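Local coordinates for Crh-like protein 5 (Neosartorya fumigata, PDB 6IBU), which couples chitin cleavage to transglycosylation, transferring chitin to 1,6-beta-glucan or to other chitin chains to cross-link the fungal cell wall, at residues A[77-90]-A[98-110]. Numbering follows the deposited sequence.
Sequences MKAAPGTGVVSSIV and EVDWEVLGGDTTQ
Val103 packs against Ala79 and Met77, which sit before the corner at 83–84 that carries the chain from one sheet into the other. Its CG1 lies only 3.3 Å from Ala79 CB, tight enough that a small methyl suits position 79, while Met77 bends its flexible thioether to bring CE near Val103 CG2. On the same buried face, Ile89 CB rests 3.8 Å from Trp101 CD1, the two side chains running side by side; Tyr142 and Trp153 meet the indole edge-to-face. Gly105 is equally confined: its CA lies 3.0 Å from Gly82 O, where a side chain would clash. Antiparallel strands 85–90 and 98–105 share backbone bonds, Val103 N to Ser87 O being nearly straight (172°). The other face is mixed, Ser88 and acids among aliphatic side chains. Ser88 OG, turned beside its own backbone N (chi1 -59°), donates to the syn side of Glu102 OE1 at 2.6 Å, helping to orient the carboxylate, and accepts from Trp186 NE1, a dual role suiting serine. Thr83 and Gly106 face solvent, a water joining Gly106 N to Gly84 N. Glu98 (probable nucleophile), Asp100 and chitin-binding Glu102 (probable proton donor) form the E-x-D-x-E signature of the GH16 jelly-roll sandwich.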
loop_
_atom_site.group_PDB
_atom_site.type_symbol
_atom_site.label_atom_id
_atom_site.label_comp_id
_atom_site.label_asym_id
_atom_site.label_seq_id
_atom_site.Cartn_x
_atom_site.Cartn_y
_atom_site.Cartn_z
ATOM N N MET A 77 0.243 11.222 4.448
ATOM C CA MET A 77 1.533 11.109 3.701
ATOM C C MET A 77 1.740 12.402 2.913
ATOM O O MET A 77 0.782 13.184 2.573
ATOM C CB MET A 77 1.595 9.908 2.734
ATOM C CG MET A 77 2.752 9.971 1.759
ATOM S SD MET A 77 2.786 8.547 0.788
ATOM C CE MET A 77 1.419 8.844 -0.328
ATOM N N LYS A 78 2.988 12.736 2.988
ATOM C CA LYS A 78 3.593 13.719 2.104
ATOM C C LYS A 78 4.588 12.944 1.270
ATOM O O LYS A 78 5.445 12.310 1.828
ATOM C CB LYS A 78 4.218 14.851 2.911
ATOM C CG LYS A 78 4.723 15.948 1.990
ATOM C CD LYS A 78 5.127 17.197 2.698
ATOM C CE LYS A 78 6.458 16.965 3.392
ATOM N NZ LYS A 78 7.369 18.133 3.297
ATOM N N ALA A 79 4.433 12.962 -0.032
ATOM C CA ALA A 79 5.217 12.099 -0.935
ATOM C C ALA A 79 6.630 12.663 -1.093
ATOM O O ALA A 79 6.835 13.863 -0.950
ATOM C CB ALA A 79 4.525 11.977 -2.259
ATOM N N ALA A 80 7.581 11.788 -1.368
ATOM C CA ALA A 80 8.962 12.169 -1.696
ATOM C C ALA A 80 8.917 12.896 -3.029
ATOM O O ALA A 80 8.158 12.530 -3.922
ATOM C CB ALA A 80 9.842 10.944 -1.736
ATOM N N PRO A 81 9.690 13.986 -3.184
ATOM C CA PRO A 81 9.891 14.595 -4.496
ATOM C C PRO A 81 10.967 13.805 -5.247
ATOM O O PRO A 81 11.469 12.802 -4.712
ATOM C CB PRO A 81 10.371 16.008 -4.157
ATOM C CG PRO A 81 11.141 15.796 -2.871
ATOM C CD PRO A 81 10.441 14.674 -2.124
ATOM N N GLY A 82 11.346 14.291 -6.424
ATOM C CA GLY A 82 12.452 13.716 -7.202
ATOM C C GLY A 82 11.950 12.842 -8.331
ATOM O O GLY A 82 11.074 11.971 -8.100
ATOM N N THR A 83 12.492 13.080 -9.516
ATOM C CA THR A 83 12.246 12.290 -10.743
ATOM C C THR A 83 12.437 10.812 -10.422
ATOM O O THR A 83 13.505 10.459 -9.935
ATOM C CB THR A 83 13.212 12.696 -11.867
ATOM O OG1 THR A 83 13.033 14.100 -12.056
ATOM C CG2 THR A 83 12.978 11.918 -13.146
ATOM N N GLY A 84 11.437 9.997 -10.712
ATOM C CA GLY A 84 11.539 8.530 -10.657
ATOM C C GLY A 84 11.426 7.994 -9.246
ATOM O O GLY A 84 11.460 6.783 -9.083
ATOM N N VAL A 85 11.280 8.841 -8.246
ATOM C CA VAL A 85 11.140 8.375 -6.841
ATOM C C VAL A 85 9.663 8.083 -6.605
ATOM O O VAL A 85 8.826 8.975 -6.777
ATOM C CB VAL A 85 11.684 9.410 -5.850
ATOM C CG1 VAL A 85 11.464 8.956 -4.419
ATOM C CG2 VAL A 85 13.161 9.681 -6.141
ATOM N N VAL A 86 9.368 6.861 -6.205
ATOM C CA VAL A 86 7.972 6.408 -5.974
ATOM C C VAL A 86 7.690 6.429 -4.471
ATOM O O VAL A 86 8.492 5.902 -3.732
ATOM C CB VAL A 86 7.773 5.014 -6.581
ATOM C CG1 VAL A 86 6.334 4.556 -6.440
ATOM C CG2 VAL A 86 8.204 4.977 -8.034
ATOM N N SER A 87 6.575 7.009 -4.055
ATOM C CA SER A 87 6.015 6.903 -2.688
ATOM C C SER A 87 4.789 5.982 -2.738
ATOM O O SER A 87 3.835 6.343 -3.427
ATOM C CB SER A 87 5.639 8.263 -2.192
ATOM O OG SER A 87 6.752 9.138 -2.130
ATOM N N SER A 88 4.825 4.831 -2.071
ATOM C CA SER A 88 3.829 3.729 -2.196
ATOM C C SER A 88 3.051 3.499 -0.894
ATOM O O SER A 88 3.687 3.273 0.160
ATOM C CB SER A 88 4.520 2.451 -2.573
ATOM O OG SER A 88 5.212 2.600 -3.805
ATOM N N ILE A 89 1.723 3.463 -0.966
ATOM C CA ILE A 89 0.838 2.905 0.101
ATOM C C ILE A 89 0.199 1.629 -0.448
ATOM O O ILE A 89 -0.520 1.720 -1.421
ATOM C CB ILE A 89 -0.212 3.941 0.535
ATOM C CG1 ILE A 89 0.428 5.234 1.038
ATOM C CG2 ILE A 89 -1.165 3.355 1.557
ATOM C CD1 ILE A 89 -0.500 6.409 0.982
ATOM N N VAL A 90 0.500 0.466 0.114
ATOM C CA VAL A 90 0.035 -0.824 -0.461
ATOM C C VAL A 90 -0.760 -1.624 0.569
ATOM O O VAL A 90 -0.195 -1.949 1.601
ATOM C CB VAL A 90 1.220 -1.656 -0.958
ATOM C CG1 VAL A 90 0.750 -3.024 -1.444
ATOM C CG2 VAL A 90 1.981 -0.919 -2.036
ATOM N N GLU A 98 -4.363 -6.996 -4.050
ATOM C CA GLU A 98 -3.591 -5.787 -3.777
ATOM C C GLU A 98 -4.376 -4.546 -4.150
ATOM O O GLU A 98 -5.007 -4.546 -5.176
ATOM C CB GLU A 98 -2.310 -5.850 -4.583
ATOM C CG GLU A 98 -1.191 -5.106 -3.922
ATOM C CD GLU A 98 -0.691 -3.943 -4.751
ATOM O OE1 GLU A 98 0.541 -3.882 -4.992
ATOM O OE2 GLU A 98 -1.526 -3.106 -5.186
ATOM N N VAL A 99 -4.269 -3.525 -3.315
ATOM C CA VAL A 99 -4.822 -2.170 -3.542
ATOM C C VAL A 99 -3.707 -1.202 -3.164
ATOM O O VAL A 99 -3.098 -1.393 -2.094
ATOM C CB VAL A 99 -6.084 -1.940 -2.695
ATOM C CG1 VAL A 99 -6.583 -0.522 -2.839
ATOM C CG2 VAL A 99 -7.168 -2.942 -3.045
ATOM N N ASP A 100 -3.454 -0.193 -3.983
ATOM C CA ASP A 100 -2.344 0.720 -3.668
ATOM C C ASP A 100 -2.595 2.134 -4.182
ATOM O O ASP A 100 -3.492 2.360 -5.045
ATOM C CB ASP A 100 -1.005 0.159 -4.137
ATOM C CG ASP A 100 -0.824 0.140 -5.630
ATOM O OD1 ASP A 100 -0.659 1.221 -6.205
ATOM O OD2 ASP A 100 -0.793 -0.978 -6.215
ATOM N N TRP A 101 -1.825 3.035 -3.576
ATOM C CA TRP A 101 -1.558 4.418 -4.021
ATOM C C TRP A 101 -0.099 4.477 -4.466
ATOM O O TRP A 101 0.731 3.858 -3.801
ATOM C CB TRP A 101 -1.806 5.400 -2.873
ATOM C CG TRP A 101 -3.165 5.447 -2.247
ATOM C CD1 TRP A 101 -3.570 4.839 -1.099
ATOM C CD2 TRP A 101 -4.263 6.282 -2.652
ATOM N NE1 TRP A 101 -4.855 5.185 -0.790
ATOM C CE2 TRP A 101 -5.307 6.086 -1.720
ATOM C CE3 TRP A 101 -4.481 7.143 -3.727
ATOM C CZ2 TRP A 101 -6.538 6.740 -1.833
ATOM C CZ3 TRP A 101 -5.690 7.789 -3.840
ATOM C CH2 TRP A 101 -6.698 7.598 -2.896
ATOM N N GLU A 102 0.206 5.147 -5.573
ATOM C CA GLU A 102 1.609 5.439 -5.966
ATOM C C GLU A 102 1.719 6.934 -6.249
ATOM O O GLU A 102 0.982 7.413 -7.086
ATOM C CB GLU A 102 2.026 4.648 -7.202
ATOM C CG GLU A 102 1.793 3.151 -7.096
ATOM C CD GLU A 102 2.680 2.459 -6.073
ATOM O OE1 GLU A 102 3.860 2.815 -5.960
ATOM O OE2 GLU A 102 2.178 1.584 -5.363
ATOM N N VAL A 103 2.610 7.650 -5.577
ATOM C CA VAL A 103 2.983 9.023 -6.002
ATOM C C VAL A 103 4.347 8.959 -6.704
ATOM O O VAL A 103 5.213 8.195 -6.286
ATOM C CB VAL A 103 2.973 10.011 -4.820
ATOM C CG1 VAL A 103 3.389 11.396 -5.262
ATOM C CG2 VAL A 103 1.609 10.072 -4.157
ATOM N N LEU A 104 4.514 9.741 -7.766
ATOM C CA LEU A 104 5.804 9.867 -8.487
ATOM C C LEU A 104 6.361 11.240 -8.142
ATOM O O LEU A 104 5.575 12.202 -8.179
ATOM C CB LEU A 104 5.553 9.698 -9.980
ATOM C CG LEU A 104 4.853 8.390 -10.348
ATOM C CD1 LEU A 104 4.567 8.369 -11.829
ATOM C CD2 LEU A 104 5.672 7.161 -9.942
ATOM N N GLY A 105 7.640 11.313 -7.771
ATOM C CA GLY A 105 8.269 12.569 -7.317
ATOM C C GLY A 105 8.124 13.713 -8.301
ATOM O O GLY A 105 7.874 14.815 -7.866
ATOM N N GLY A 106 8.248 13.479 -9.600
ATOM C CA GLY A 106 8.252 14.579 -10.585
ATOM C C GLY A 106 6.864 14.907 -11.086
ATOM O O GLY A 106 6.718 15.898 -11.840
ATOM N N ASP A 107 5.852 14.113 -10.725
ATOM C CA ASP A 107 4.448 14.364 -11.141
ATOM C C ASP A 107 3.744 15.037 -9.960
ATOM O O ASP A 107 3.323 14.322 -9.045
ATOM C CB ASP A 107 3.787 13.073 -11.624
ATOM C CG ASP A 107 2.325 13.218 -12.012
ATOM O OD1 ASP A 107 1.754 14.310 -11.784
ATOM O OD2 ASP A 107 1.775 12.255 -12.571
ATOM N N THR A 108 3.638 16.368 -9.971
ATOM C CA THR A 108 3.225 17.169 -8.794
ATOM C C THR A 108 1.717 17.404 -8.777
ATOM O O THR A 108 1.295 18.261 -8.003
ATOM C CB THR A 108 3.954 18.505 -8.784
ATOM O OG1 THR A 108 3.540 19.160 -9.982
ATOM C CG2 THR A 108 5.452 18.334 -8.751
ATOM N N THR A 109 0.940 16.717 -9.613
ATOM C CA THR A 109 -0.483 17.058 -9.860
ATOM C C THR A 109 -1.371 15.824 -9.746
ATOM O O THR A 109 -2.588 15.984 -9.896
ATOM C CB THR A 109 -0.691 17.655 -11.253
ATOM O OG1 THR A 109 -0.054 16.806 -12.216
ATOM C CG2 THR A 109 -0.184 19.077 -11.324
ATOM N N GLN A 110 -0.793 14.640 -9.566
ATOM C CA GLN A 110 -1.582 13.391 -9.542
ATOM C C GLN A 110 -1.012 12.399 -8.519
ATOM O O GLN A 110 0.147 12.552 -8.049
ATOM C CB GLN A 110 -1.616 12.717 -10.904
ATOM C CG GLN A 110 -1.740 13.653 -12.098
ATOM C CD GLN A 110 -1.593 12.860 -13.383
ATOM O OE1 GLN A 110 -2.543 12.660 -14.127
ATOM N NE2 GLN A 110 -0.406 12.334 -13.620
HETATM O O HOH W 1 8.821 11.075 -11.457
#